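Local coordinates for protein EchA1_1 (Mycobacterium avium subsp. paratuberculosis, PDB 3R9T) that probably hydrates enoyl-CoA thioesters reversibly to (3S)-3-hydroxyacyl-CoA in fatty acid metabolism, as a member of the enoyl-CoA hydratase/isomerase family, at residues T6-A11 and T23-E28; G94-F99 and T117-A122; F99-T104 and S214-Y219. All coordinates share one frame; numbering follows the deposited sequence.

Contact 1. Residues T6-A11 and T23-E28; sequences TDAPGA and TINRPE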
ATOM      1  N   THR B   6     -26.759 -27.145 -27.512  1.00 67.27           N
ATOM      2  CA  THR B   6     -25.793 -26.221 -26.850  1.00 65.81           C
ATOM      3  C   THR B   6     -24.675 -27.022 -26.181  1.00 64.92           C
ATOM      4  O   THR B   6     -23.751 -27.476 -26.859  1.00 65.09           O
ATOM      5  CB  THR B   6     -26.499 -25.299 -25.827  1.00 65.43           C
ATOM      6  N   ASP B   7     -24.759 -27.202 -24.865  1.00 63.81           N
ATOM      7  CA  ASP B   7     -23.757 -27.973 -24.130  1.00 62.59           C
ATOM      8  C   ASP B   7     -22.333 -27.421 -24.261  1.00 60.75           C
ATOM      9  O   ASP B   7     -21.373 -28.192 -24.315  1.00 60.71           O
ATOM     10  CB  ASP B   7     -23.788 -29.442 -24.576  1.00 63.56           C
ATOM     11  N   ALA B   8     -22.198 -26.098 -24.308  1.00 58.81           N
ATOM     12  CA  ALA B   8     -20.879 -25.472 -24.311  1.00 56.63           C
ATOM     13  C   ALA B   8     -20.414 -25.325 -22.872  1.00 54.31           C
ATOM     14  O   ALA B   8     -21.222 -25.040 -21.986  1.00 54.25           O
ATOM     15  CB  ALA B   8     -20.929 -24.120 -24.987  1.00 56.50           C
ATOM     16  N   PRO B   9     -19.112 -25.520 -22.631  1.00 51.79           N
ATOM     17  CA  PRO B   9     -18.579 -25.453 -21.284  1.00 49.63           C
ATOM     18  C   PRO B   9     -18.569 -24.033 -20.752  1.00 47.03           C
ATOM     19  O   PRO B   9     -18.611 -23.073 -21.522  1.00 46.75           O
ATOM     20  CB  PRO B   9     -17.156 -25.982 -21.448  1.00 49.47           C
ATOM     21  CG  PRO B   9     -16.815 -25.704 -22.842  1.00 50.48           C
ATOM     22  CD  PRO B   9     -18.062 -25.790 -23.625  1.00 51.80           C
ATOM     23  N   GLY B  10     -18.527 -23.922 -19.431  1.00 44.26           N
ATOM     24  CA  GLY B  10     -18.570 -22.635 -18.759  1.00 41.79           C
ATOM     25  C   GLY B  10     -17.384 -21.754 -19.082  1.00 39.46           C
ATOM     26  O   GLY B  10     -17.498 -20.530 -19.036  1.00 38.51           O
ATOM     27  N   ALA B  11     -16.247 -22.370 -19.391  1.00 37.41           N
ATOM     28  CA  ALA B  11     -15.063 -21.637 -19.810  1.00 36.11           C
ATOM     29  C   ALA B  11     -14.320 -22.430 -20.870  1.00 35.95           C
ATOM     30  O   ALA B  11     -14.252 -23.654 -20.795  1.00 36.35           O
ATOM     31  CB  ALA B  11     -14.157 -21.370 -18.617  1.00 34.92           C
ATOM     32  N   THR B  23     -11.312 -18.237 -21.554  1.00 24.43           N
ATOM     33  CA  THR B  23     -12.430 -17.354 -21.844  1.00 25.38           C
ATOM     34  C   THR B  23     -13.674 -17.824 -21.093  1.00 26.31           C
ATOM     35  O   THR B  23     -14.124 -18.964 -21.284  1.00 27.01           O
ATOM     36  CB  THR B  23     -12.711 -17.295 -23.367  1.00 26.15           C
ATOM     37  OG1 THR B  23     -11.524 -16.917 -24.084  1.00 27.78           O
ATOM     38  CG2 THR B  23     -13.829 -16.313 -23.668  1.00 26.54           C
ATOM     39  N   ILE B  24     -14.223 -16.964 -20.238  1.00 26.02           N
ATOM     40  CA  ILE B  24     -15.470 -17.287 -19.563  1.00 26.43           C
ATOM     41  C   ILE B  24     -16.522 -17.298 -20.670  1.00 27.95           C
ATOM     42  O   ILE B  24     -16.568 -16.378 -21.489  1.00 28.06           O
ATOM     43  CB  ILE B  24     -15.834 -16.260 -18.496  1.00 25.80           C
ATOM     44  CG1 ILE B  24     -14.755 -16.196 -17.407  1.00 23.85           C
ATOM     45  CG2 ILE B  24     -17.171 -16.613 -17.867  1.00 26.03           C
ATOM     46  CD1 ILE B  24     -14.886 -14.968 -16.500  1.00 24.66           C
ATOM     47  N   ASN B  25     -17.348 -18.340 -20.684  1.00 29.17           N
ATOM     48  CA  ASN B  25     -18.199 -18.656 -21.823  1.00 30.85           C
ATOM     49  C   ASN B  25     -19.691 -18.709 -21.460  1.00 31.73           C
ATOM     50  O   ASN B  25     -20.389 -19.672 -21.798  1.00 32.89           O
ATOM     51  CB  ASN B  25     -17.728 -19.991 -22.421  1.00 31.43           C
ATOM     52  CG  ASN B  25     -18.285 -20.252 -23.811  1.00 33.99           C
ATOM     53  OD1 ASN B  25     -18.477 -19.328 -24.600  1.00 36.04           O
ATOM     54  ND2 ASN B  25     -18.540 -21.524 -24.118  1.00 36.03           N
ATOM     55  N   ARG B  26     -20.181 -17.673 -20.778  1.00 31.76           N
ATOM     56  CA  ARG B  26     -21.630 -17.533 -20.534  1.00 32.91           C
ATOM     57  C   ARG B  26     -22.160 -16.148 -20.882  1.00 33.57           C
ATOM     58  O   ARG B  26     -22.744 -15.471 -20.028  1.00 33.10           O
ATOM     59  CB  ARG B  26     -21.976 -17.830 -19.081  1.00 32.47           C
ATOM     60  CG  ARG B  26     -21.669 -19.227 -18.626  1.00 33.10           C
ATOM     61  CD  ARG B  26     -22.121 -19.368 -17.205  1.00 33.48           C
ATOM     62  NE  ARG B  26     -23.581 -19.396 -17.092  1.00 33.38           N
ATOM     63  CZ  ARG B  26     -24.284 -18.849 -16.099  1.00 35.99           C
ATOM     64  NH1 ARG B  26     -23.682 -18.183 -15.118  1.00 35.48           N
ATOM     65  NH2 ARG B  26     -25.609 -18.953 -16.092  1.00 37.31           N
ATOM     66  N   PRO B  27     -21.981 -15.722 -22.141  1.00 34.97           N
ATOM     67  CA  PRO B  27     -22.401 -14.368 -22.468  1.00 36.17           C
ATOM     68  C   PRO B  27     -23.906 -14.152 -22.304  1.00 37.99           C
ATOM     69  O   PRO B  27     -24.311 -13.058 -21.927  1.00 38.39           O
ATOM     70  CB  PRO B  27     -21.953 -14.191 -23.924  1.00 36.64           C
ATOM     71  CG  PRO B  27     -21.813 -15.562 -24.467  1.00 36.67           C
ATOM     72  CD  PRO B  27     -21.461 -16.450 -23.309  1.00 35.33           C
ATOM     73  N   GLU B  28     -24.714 -15.189 -22.540  1.00 39.73           N
ATOM     74  CA  GLU B  28     -26.165 -15.112 -22.302  1.00 41.24           C
ATOM     75  C   GLU B  28     -26.510 -14.731 -20.852  1.00 40.62           C
ATOM     76  O   GLU B  28     -27.628 -14.293 -20.569  1.00 41.22           O
ATOM     77  CB  GLU B  28     -26.853 -16.438 -22.674  1.00 42.55           C
ATOM     78  CG  GLU B  28     -26.624 -17.607 -21.684  1.00 43.96           C
ATOM     79  CD  GLU B  28     -25.355 -18.412 -21.944  1.00 45.74           C
ATOM     80  OE1 GLU B  28     -24.482 -17.958 -22.722  1.00 46.50           O
ATOM     81  OE2 GLU B  28     -25.234 -19.511 -21.357  1.00 48.10           O
TER
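A11 and I24 face each other as an antiparallel non-hydrogen-bonded pair, their CA atoms 4.4 Å apart, where the N-terminal loop runs into strand 11-16 and strand 19-24 gives out. On one side of this pair the backbone of A11 leans on the other strand through a CA-H...O contact, A11 CA to T23 O at 3.2 Å. On the other side G10 O accepts the backbone N of N25 at 2.7 Å. The pairing then ends, but N25 carries the contact one step further. Its CG lies anti to the backbone N (chi1 -165°), and ND2 donates to P9 O at 3.0 Å, with the N-H...O angle at 151° and the nitrogen in the carbonyl plane of P9. A side-chain bond to P9 O thus follows the backbone bond to G10 O, just beyond the end of the pairing. A8 CB packs against the same ND2 at 3.6 Å. The CB atoms of A11 and I24 lie on one face of the sheet, against V41 and V37 of helix 35-50. R26 turns to other partners, a salt bridge to D72 among them. This is the open end of the β-hairpin 11-16/19-24, which edges the mixed sheet of the crotonase fold.

Contact 2. Residues G94-F99 and T117-A122; sequences GYVRHF and TELALA. With BEZ (benzoic acid), chain E.
Y95, V96 and A122 bury the most surface here, with L119 close behind, and A122 CB is the hub. That methyl sits 3.8 Å from V96 CA and 4.0 Å from V96 CG1, and it approaches the Y95 ring obliquely, 4.0 Å from CD2. One helical turn back, L119 CD2 reaches the same ring atom, Y95 CD2, at 3.8 Å and also touches V96 CG1, so this one methyl meets both loop side chains. The ring of Y95, with CG anti to the backbone N (chi1 -168°), turns its CE2 edge to L119 O, 3.5 Å away and near the ring plane. Beyond it, Y95 OH hydrogen-bonds to S123 OG, which also bonds to L119 O. Within the loop, H98 ND1 donates to G94 O at 2.8 Å.

E118, on the same helix, reaches the ligand pocket: its OE1 lies 2.5 Å from O1 of the benzoic acid, while OE2 accepts from G149 N. No hydrogen bond joins the two segments directly. Loop and helix therefore meet through apolar packing, and the polar ends of Y95 and E118 find their protein partners, S123 and G149, outside both segments.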
ATOM      1  N   GLY B  94     -12.881 -20.915  -9.411  1.00 19.22           N
ATOM      2  CA  GLY B  94     -11.683 -21.753  -9.423  1.00 19.57           C
ATOM      3  C   GLY B  94     -10.412 -20.947  -9.582  1.00 18.60           C
ATOM      4  O   GLY B  94      -9.403 -21.479 -10.024  1.00 19.29           O
ATOM      5  N   TYR B  95     -10.455 -19.681  -9.170  1.00 17.93           N
ATOM      6  CA  TYR B  95      -9.446 -18.689  -9.569  1.00 16.99           C
ATOM      7  C   TYR B  95      -8.878 -17.838  -8.435  1.00 16.83           C
ATOM      8  O   TYR B  95      -7.677 -17.639  -8.379  1.00 17.58           O
ATOM      9  CB  TYR B  95     -10.046 -17.754 -10.630  1.00 16.34           C
ATOM     10  CG  TYR B  95      -9.067 -16.845 -11.358  1.00 17.36           C
ATOM     11  CD1 TYR B  95      -8.399 -17.287 -12.493  1.00 18.48           C
ATOM     12  CD2 TYR B  95      -8.834 -15.533 -10.938  1.00 17.24           C
ATOM     13  CE1 TYR B  95      -7.522 -16.485 -13.180  1.00 18.31           C
ATOM     14  CE2 TYR B  95      -7.925 -14.715 -11.616  1.00 15.19           C
ATOM     15  CZ  TYR B  95      -7.303 -15.188 -12.771  1.00 16.40           C
ATOM     16  OH  TYR B  95      -6.397 -14.426 -13.480  1.00 19.12           O
ATOM     17  N   VAL B  96      -9.738 -17.320  -7.557  1.00 17.46           N
ATOM     18  CA  VAL B  96      -9.316 -16.262  -6.611  1.00 17.66           C
ATOM     19  C   VAL B  96      -8.432 -16.729  -5.454  1.00 18.09           C
ATOM     20  O   VAL B  96      -7.760 -15.905  -4.810  1.00 18.02           O
ATOM     21  CB  VAL B  96     -10.490 -15.436  -6.056  1.00 17.64           C
ATOM     22  CG1 VAL B  96     -11.283 -14.786  -7.179  1.00 18.01           C
ATOM     23  CG2 VAL B  96     -11.379 -16.276  -5.115  1.00 18.29           C
ATOM     24  N   ARG B  97      -8.442 -18.033  -5.181  1.00 18.77           N
ATOM     25  CA  ARG B  97      -7.530 -18.657  -4.216  1.00 19.23           C
ATOM     26  C   ARG B  97      -6.786 -19.809  -4.893  1.00 18.97           C
ATOM     27  O   ARG B  97      -6.569 -20.855  -4.292  1.00 19.70           O
ATOM     28  CB  ARG B  97      -8.321 -19.177  -3.010  1.00 19.86           C
ATOM     29  CG  ARG B  97      -7.541 -19.379  -1.755  1.00 23.96           C
ATOM     30  CD  ARG B  97      -8.542 -19.669  -0.628  1.00 29.31           C
ATOM     31  NE  ARG B  97      -7.937 -19.817   0.684  1.00 34.17           N
ATOM     32  CZ  ARG B  97      -8.611 -20.156   1.783  1.00 38.12           C
ATOM     33  NH1 ARG B  97      -9.922 -20.392   1.732  1.00 39.83           N
ATOM     34  NH2 ARG B  97      -7.973 -20.269   2.944  1.00 39.28           N
ATOM     35  N   HIS B  98      -6.401 -19.599  -6.146  1.00 17.69           N
ATOM     36  CA  HIS B  98      -5.724 -20.601  -6.957  1.00 17.85           C
ATOM     37  C   HIS B  98      -4.395 -20.048  -7.459  1.00 17.97           C
ATOM     38  O   HIS B  98      -4.265 -19.659  -8.609  1.00 17.96           O
ATOM     39  CB  HIS B  98      -6.617 -20.977  -8.131  1.00 17.56           C
ATOM     40  CG  HIS B  98      -6.180 -22.192  -8.879  1.00 18.63           C
ATOM     41  ND1 HIS B  98      -6.997 -22.795  -9.812  1.00 18.73           N
ATOM     42  CD2 HIS B  98      -5.040 -22.924  -8.843  1.00 21.41           C
ATOM     43  CE1 HIS B  98      -6.376 -23.848 -10.316  1.00 21.65           C
ATOM     44  NE2 HIS B  98      -5.190 -23.949  -9.746  1.00 20.75           N
ATOM     45  N   PHE B  99      -3.408 -20.039  -6.583  1.00 18.27           N
ATOM     46  CA  PHE B  99      -2.098 -19.550  -6.936  1.00 18.12           C
ATOM     47  C   PHE B  99      -1.439 -20.499  -7.931  1.00 18.22           C
ATOM     48  O   PHE B  99      -1.370 -21.725  -7.710  1.00 19.73           O
ATOM     49  CB  PHE B  99      -1.184 -19.418  -5.711  1.00 18.26           C
ATOM     50  CG  PHE B  99       0.191 -18.925  -6.067  1.00 17.53           C
ATOM     51  CD1 PHE B  99       0.431 -17.567  -6.201  1.00 18.35           C
ATOM     52  CD2 PHE B  99       1.214 -19.822  -6.353  1.00 19.66           C
ATOM     53  CE1 PHE B  99       1.691 -17.097  -6.587  1.00 17.99           C
ATOM     54  CE2 PHE B  99       2.485 -19.369  -6.722  1.00 19.38           C
ATOM     55  CZ  PHE B  99       2.717 -18.007  -6.835  1.00 20.08           C
ATOM     56  N   THR B 117     -14.546  -7.759 -10.629  1.00 18.25           N
ATOM     57  CA  THR B 117     -13.491  -6.974 -10.021  1.00 17.73           C
ATOM     58  C   THR B 117     -12.603  -7.860  -9.136  1.00 16.69           C
ATOM     59  O   THR B 117     -11.393  -7.666  -9.064  1.00 16.49           O
ATOM     60  CB  THR B 117     -14.086  -5.778  -9.238  1.00 18.08           C
ATOM     61  OG1 THR B 117     -14.478  -4.769 -10.173  1.00 18.61           O
ATOM     62  CG2 THR B 117     -13.078  -5.156  -8.287  1.00 18.57           C
ATOM     63  N   GLU B 118     -13.205  -8.853  -8.485  1.00 17.04           N
ATOM     64  CA  GLU B 118     -12.453  -9.782  -7.640  1.00 16.61           C
ATOM     65  C   GLU B 118     -11.537 -10.669  -8.495  1.00 15.94           C
ATOM     66  O   GLU B 118     -10.438 -11.009  -8.079  1.00 16.66           O
ATOM     67  CB  GLU B 118     -13.413 -10.564  -6.751  1.00 16.55           C
ATOM     68  CG  GLU B 118     -14.125  -9.632  -5.762  1.00 16.57           C
ATOM     69  CD  GLU B 118     -15.189 -10.338  -4.977  1.00 18.33           C
ATOM     70  OE1 GLU B 118     -16.208 -10.714  -5.601  1.00 21.36           O
ATOM     71  OE2 GLU B 118     -14.988 -10.552  -3.766  1.00 19.31           O
ATOM     72  N   LEU B 119     -11.976 -11.047  -9.684  1.00 16.48           N
ATOM     73  CA  LEU B 119     -11.074 -11.733 -10.620  1.00 16.60           C
ATOM     74  C   LEU B 119      -9.873 -10.856 -11.000  1.00 16.62           C
ATOM     75  O   LEU B 119      -8.752 -11.346 -11.085  1.00 17.55           O
ATOM     76  CB  LEU B 119     -11.807 -12.148 -11.892  1.00 17.31           C
ATOM     77  CG  LEU B 119     -12.958 -13.150 -11.752  1.00 18.64           C
ATOM     78  CD1 LEU B 119     -13.619 -13.407 -13.118  1.00 20.70           C
ATOM     79  CD2 LEU B 119     -12.513 -14.455 -11.095  1.00 20.00           C
ATOM     80  N   ALA B 120     -10.105  -9.566 -11.233  1.00 16.54           N
ATOM     81  CA  ALA B 120      -9.032  -8.608 -11.538  1.00 16.91           C
ATOM     82  C   ALA B 120      -8.047  -8.510 -10.378  1.00 16.24           C
ATOM     83  O   ALA B 120      -6.832  -8.585 -10.574  1.00 16.76           O
ATOM     84  CB  ALA B 120      -9.619  -7.205 -11.878  1.00 16.37           C
ATOM     85  N   LEU B 121      -8.577  -8.380  -9.166  1.00 15.08           N
ATOM     86  CA  LEU B 121      -7.747  -8.303  -7.965  1.00 15.20           C
ATOM     87  C   LEU B 121      -6.885  -9.550  -7.801  1.00 15.84           C
ATOM     88  O   LEU B 121      -5.729  -9.451  -7.443  1.00 16.57           O
ATOM     89  CB  LEU B 121      -8.609  -8.073  -6.736  1.00 15.48           C
ATOM     90  CG  LEU B 121      -9.348  -6.745  -6.599  1.00 16.48           C
ATOM     91  CD1 LEU B 121     -10.374  -6.826  -5.499  1.00 17.90           C
ATOM     92  CD2 LEU B 121      -8.322  -5.681  -6.279  1.00 17.49           C
ATOM     93  N   ALA B 122      -7.439 -10.705  -8.125  1.00 15.54           N
ATOM     94  CA  ALA B 122      -6.751 -11.978  -7.975  1.00 15.81           C
ATOM     95  C   ALA B 122      -5.698 -12.202  -9.077  1.00 16.01           C
ATOM     96  O   ALA B 122      -4.825 -13.058  -8.945  1.00 16.98           O
ATOM     97  CB  ALA B 122      -7.787 -13.100  -7.989  1.00 15.03           C
TER
HETATM   98  C   BEZ E 264     -19.017 -12.002  -4.365  1.00 31.03           C
HETATM   99  O1  BEZ E 264     -17.791 -12.048  -4.194  1.00 28.84           O
HETATM  100  O2  BEZ E 264     -19.530 -11.021  -4.939  1.00 30.85           O
HETATM  101  C1  BEZ E 264     -19.843 -13.160  -3.911  1.00 31.59           C
HETATM  102  C2  BEZ E 264     -19.221 -14.387  -3.719  1.00 32.64           C
HETATM  103  C3  BEZ E 264     -19.968 -15.481  -3.301  1.00 34.75           C
HETATM  104  C4  BEZ E 264     -21.333 -15.341  -3.077  1.00 34.77           C
HETATM  105  C5  BEZ E 264     -21.955 -14.109  -3.271  1.00 34.52           C
HETATM  106  C6  BEZ E 264     -21.209 -13.014  -3.694  1.00 33.07           C

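Contact 3. Residues F99-T104 and S214-Y219; sequences FIDKPT and SKRIAY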
ATOM      1  N   PHE B  99      -3.408 -20.039  -6.583  1.00 18.27           N
ATOM      2  CA  PHE B  99      -2.098 -19.550  -6.936  1.00 18.12           C
ATOM      3  C   PHE B  99      -1.439 -20.499  -7.931  1.00 18.22           C
ATOM      4  O   PHE B  99      -1.370 -21.725  -7.710  1.00 19.73           O
ATOM      5  CB  PHE B  99      -1.184 -19.418  -5.711  1.00 18.26           C
ATOM      6  CG  PHE B  99       0.191 -18.925  -6.067  1.00 17.53           C
ATOM      7  CD1 PHE B  99       0.431 -17.567  -6.201  1.00 18.35           C
ATOM      8  CD2 PHE B  99       1.214 -19.822  -6.353  1.00 19.66           C
ATOM      9  CE1 PHE B  99       1.691 -17.097  -6.587  1.00 17.99           C
ATOM     10  CE2 PHE B  99       2.485 -19.369  -6.722  1.00 19.38           C
ATOM     11  CZ  PHE B  99       2.717 -18.007  -6.835  1.00 20.08           C
ATOM     12  N   ILE B 100      -0.946 -19.904  -9.012  1.00 17.98           N
ATOM     13  CA  ILE B 100      -0.040 -20.555  -9.947  1.00 18.85           C
ATOM     14  C   ILE B 100       1.216 -19.702 -10.136  1.00 18.39           C
ATOM     15  O   ILE B 100       1.190 -18.475  -9.998  1.00 17.53           O
ATOM     16  CB  ILE B 100      -0.705 -20.893 -11.313  1.00 18.96           C
ATOM     17  CG1 ILE B 100      -1.014 -19.636 -12.139  1.00 19.16           C
ATOM     18  CG2 ILE B 100      -1.935 -21.792 -11.084  1.00 20.11           C
ATOM     19  CD1 ILE B 100      -1.319 -19.968 -13.618  1.00 21.58           C
ATOM     20  N   ASP B 101       2.320 -20.381 -10.442  1.00 18.95           N
ATOM     21  CA  ASP B 101       3.670 -19.844 -10.656  0.50 19.40           C
ATOM     22  C   ASP B 101       3.813 -18.942 -11.868  1.00 18.77           C
ATOM     23  O   ASP B 101       4.807 -18.198 -12.024  1.00 19.36           O
ATOM     24  CB  ASP B 101       4.619 -21.024 -10.915  0.50 20.02           C
ATOM     25  CG  ASP B 101       4.907 -21.838  -9.681  0.50 22.57           C
ATOM     26  OD1 ASP B 101       4.857 -21.282  -8.565  0.50 25.82           O
ATOM     27  OD2 ASP B 101       5.204 -23.041  -9.833  0.50 25.54           O
ATOM     28  N   LYS B 102       2.880 -19.099 -12.800  1.00 18.37           N
ATOM     29  CA  LYS B 102       2.956 -18.390 -14.067  1.00 18.87           C
ATOM     30  C   LYS B 102       2.109 -17.125 -14.032  1.00 17.76           C
ATOM     31  O   LYS B 102       1.081 -17.082 -13.372  1.00 17.51           O
ATOM     32  CB  LYS B 102       2.511 -19.317 -15.180  1.00 19.71           C
ATOM     33  CG  LYS B 102       3.010 -20.750 -14.948  1.00 24.00           C
ATOM     34  CD  LYS B 102       3.722 -21.339 -16.102  1.00 27.82           C
ATOM     35  CE  LYS B 102       4.188 -22.774 -15.807  1.00 26.97           C
ATOM     36  NZ  LYS B 102       3.826 -23.683 -16.904  1.00 28.59           N
ATOM     37  N   PRO B 103       2.551 -16.082 -14.734  1.00 18.11           N
ATOM     38  CA  PRO B 103       1.809 -14.838 -14.720  1.00 17.99           C
ATOM     39  C   PRO B 103       0.390 -14.958 -15.267  1.00 17.59           C
ATOM     40  O   PRO B 103       0.155 -15.660 -16.270  1.00 17.90           O
ATOM     41  CB  PRO B 103       2.655 -13.909 -15.608  1.00 18.79           C
ATOM     42  CG  PRO B 103       3.440 -14.845 -16.494  1.00 20.27           C
ATOM     43  CD  PRO B 103       3.741 -16.000 -15.602  1.00 19.32           C
ATOM     44  N   THR B 104      -0.525 -14.256 -14.589  1.00 16.44           N
ATOM     45  CA  THR B 104      -1.922 -14.138 -14.989  1.00 16.65           C
ATOM     46  C   THR B 104      -2.296 -12.696 -15.305  1.00 17.14           C
ATOM     47  O   THR B 104      -1.952 -11.788 -14.570  1.00 16.40           O
ATOM     48  CB  THR B 104      -2.876 -14.693 -13.910  1.00 16.94           C
ATOM     49  OG1 THR B 104      -2.683 -13.973 -12.681  1.00 16.33           O
ATOM     50  CG2 THR B 104      -2.609 -16.218 -13.680  1.00 18.02           C
ATOM     51  N   SER B 214      10.023 -14.997  -8.693  1.00 18.01           N
ATOM     52  CA  SER B 214       9.634 -13.628  -8.341  1.00 17.22           C
ATOM     53  C   SER B 214       8.189 -13.574  -7.881  1.00 17.47           C
ATOM     54  O   SER B 214       7.871 -12.907  -6.901  1.00 16.55           O
ATOM     55  CB  SER B 214       9.833 -12.657  -9.517  1.00 17.82           C
ATOM     56  OG  SER B 214      11.193 -12.532  -9.846  1.00 18.47           O
ATOM     57  N   LYS B 215       7.316 -14.303  -8.567  1.00 17.74           N
ATOM     58  CA  LYS B 215       5.915 -14.396  -8.131  1.00 18.87           C
ATOM     59  C   LYS B 215       5.763 -15.007  -6.757  1.00 19.12           C
ATOM     60  O   LYS B 215       5.031 -14.479  -5.929  1.00 19.73           O
ATOM     61  CB  LYS B 215       5.064 -15.233  -9.099  1.00 19.82           C
ATOM     62  CG  LYS B 215       4.325 -14.464 -10.141  1.00 22.02           C
ATOM     63  CD  LYS B 215       3.167 -15.292 -10.795  1.00 19.90           C
ATOM     64  CE  LYS B 215       1.904 -15.405  -9.950  1.00 21.48           C
ATOM     65  NZ  LYS B 215       0.688 -15.810 -10.789  1.00 18.58           N
ATOM     66  N   ARG B 216       6.440 -16.118  -6.499  1.00 18.26           N
ATOM     67  CA  ARG B 216       6.297 -16.779  -5.211  1.00 19.72           C
ATOM     68  C   ARG B 216       6.740 -15.845  -4.095  1.00 19.50           C
ATOM     69  O   ARG B 216       6.073 -15.767  -3.063  1.00 21.28           O
ATOM     70  CB  ARG B 216       7.077 -18.084  -5.157  1.00 20.07           C
ATOM     71  CG  ARG B 216       6.502 -19.159  -6.051  1.00 19.89           C
ATOM     72  CD  ARG B 216       7.125 -20.487  -5.830  1.00 22.91           C
ATOM     73  NE  ARG B 216       8.521 -20.518  -6.231  1.00 23.84           N
ATOM     74  CZ  ARG B 216       8.977 -20.959  -7.399  1.00 23.23           C
ATOM     75  NH1 ARG B 216      10.278 -20.945  -7.619  1.00 22.21           N
ATOM     76  NH2 ARG B 216       8.160 -21.436  -8.334  1.00 23.64           N
ATOM     77  N   ILE B 217       7.840 -15.118  -4.292  1.00 18.48           N
ATOM     78  CA  ILE B 217       8.329 -14.256  -3.226  1.00 17.49           C
ATOM     79  C   ILE B 217       7.410 -13.047  -3.040  1.00 16.36           C
ATOM     80  O   ILE B 217       7.083 -12.698  -1.919  1.00 17.11           O
ATOM     81  CB  ILE B 217       9.741 -13.736  -3.495  1.00 16.98           C
ATOM     82  CG1 ILE B 217      10.745 -14.870  -3.502  1.00 17.67           C
ATOM     83  CG2 ILE B 217      10.147 -12.715  -2.422  1.00 17.47           C
ATOM     84  CD1 ILE B 217      11.986 -14.603  -4.361  1.00 18.58           C
ATOM     85  N   ALA B 218       6.983 -12.421  -4.135  1.00 16.70           N
ATOM     86  CA  ALA B 218       6.169 -11.190  -4.087  1.00 17.13           C
ATOM     87  C   ALA B 218       4.833 -11.413  -3.407  1.00 18.15           C
ATOM     88  O   ALA B 218       4.283 -10.494  -2.802  1.00 20.01           O
ATOM     89  CB  ALA B 218       5.938 -10.642  -5.504  1.00 17.49           C
ATOM     90  N   TYR B 219       4.288 -12.615  -3.545  1.00 17.79           N
ATOM     91  CA  TYR B 219       3.015 -12.934  -2.885  1.00 18.54           C
ATOM     92  C   TYR B 219       3.187 -13.698  -1.568  1.00 19.87           C
ATOM     93  O   TYR B 219       2.194 -14.043  -0.954  1.00 21.13           O
ATOM     94  CB  TYR B 219       2.084 -13.715  -3.804  1.00 18.46           C
ATOM     95  CG  TYR B 219       1.559 -12.881  -4.947  1.00 18.17           C
ATOM     96  CD1 TYR B 219       1.997 -13.102  -6.230  1.00 17.64           C
ATOM     97  CD2 TYR B 219       0.624 -11.856  -4.737  1.00 21.25           C
ATOM     98  CE1 TYR B 219       1.540 -12.322  -7.292  1.00 20.95           C
ATOM     99  CE2 TYR B 219       0.157 -11.060  -5.808  1.00 22.20           C
ATOM    100  CZ  TYR B 219       0.620 -11.311  -7.083  1.00 22.48           C
ATOM    101  OH  TYR B 219       0.161 -10.554  -8.161  1.00 23.72           O
TER
HETATM  102  O   HOH W   1      -1.547 -16.780  -9.199  1.00 14.30           O
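The side chain of K215 crosses from helix 208-218 to the loop 99-104 and ends among its carbonyls. The chain bends at chi3 (78°), which turns CE toward I100 O and the F99 ring. NZ donates to I100 O at 2.8 Å and to K102 O at 2.9 Å. The first carbonyl is met with the nitrogen tilted 24° from its plane, whereas over K102 the nitrogen stands well above the plane, 51° out of it. A water lying 2.9 Å from K215 NZ accepts from it and also from the backbone N of I100. D124 OD2 adds a salt bridge to the same ammonium.

F99 holds CG anti to its backbone N, and the ring slides past the lysine in the opposite direction, CE1 lying 3.8 Å from K215 CE. The same CE1 meets Y219 CD1 at 4.0 Å; the tyrosine atom lies near the plane of the F99 ring, at its edge. R216 crosses F99 at about a right angle, CG beside CZ. Its NE is paired with E239 of the second subunit. R216 NH2 also lies 3.3 Å from D101 OD1, at the edge of the guanidinium, in a weak salt-bridge bond that holds for one of two modelled conformers of D101 and is therefore doubtful.

D101 O, buried by the contact, has no partner in the model; K215 CD packs against it at 3.6 Å. Four oxygens, those of I100, K102, the water and D124, lie about an ammonium with three N-H groups, so at least one bond must be shared or poor, and K102 O, met from well above its plane, is a likely candidate. D124 also takes Y219 OH with its other oxygen. Such a setting should keep K215 charged.

How the contacts relate
Contact 2 sits in the middle, its centre 19 Å from that of contact 1 and 13 Å from that of contact 3, and it touches both. I24 CD1 of contact 1 packs on L119 CD1, 3.9 Å away, so the hairpin end rests on the helix that carries E118. Toward contact 3, the chain simply runs on through F99, which both share, and Y95 OH lies 3.6 Å from T104 CB. Contacts 1 and 3 do not meet; their nearest atoms are about 12 Å apart. Only contact 2 holds a residue of the benzoic acid pocket, whereas the R26 side chain of contact 1 stays about 13 Å from the ligand. Contacts 2 and 3 both reach the second subunit.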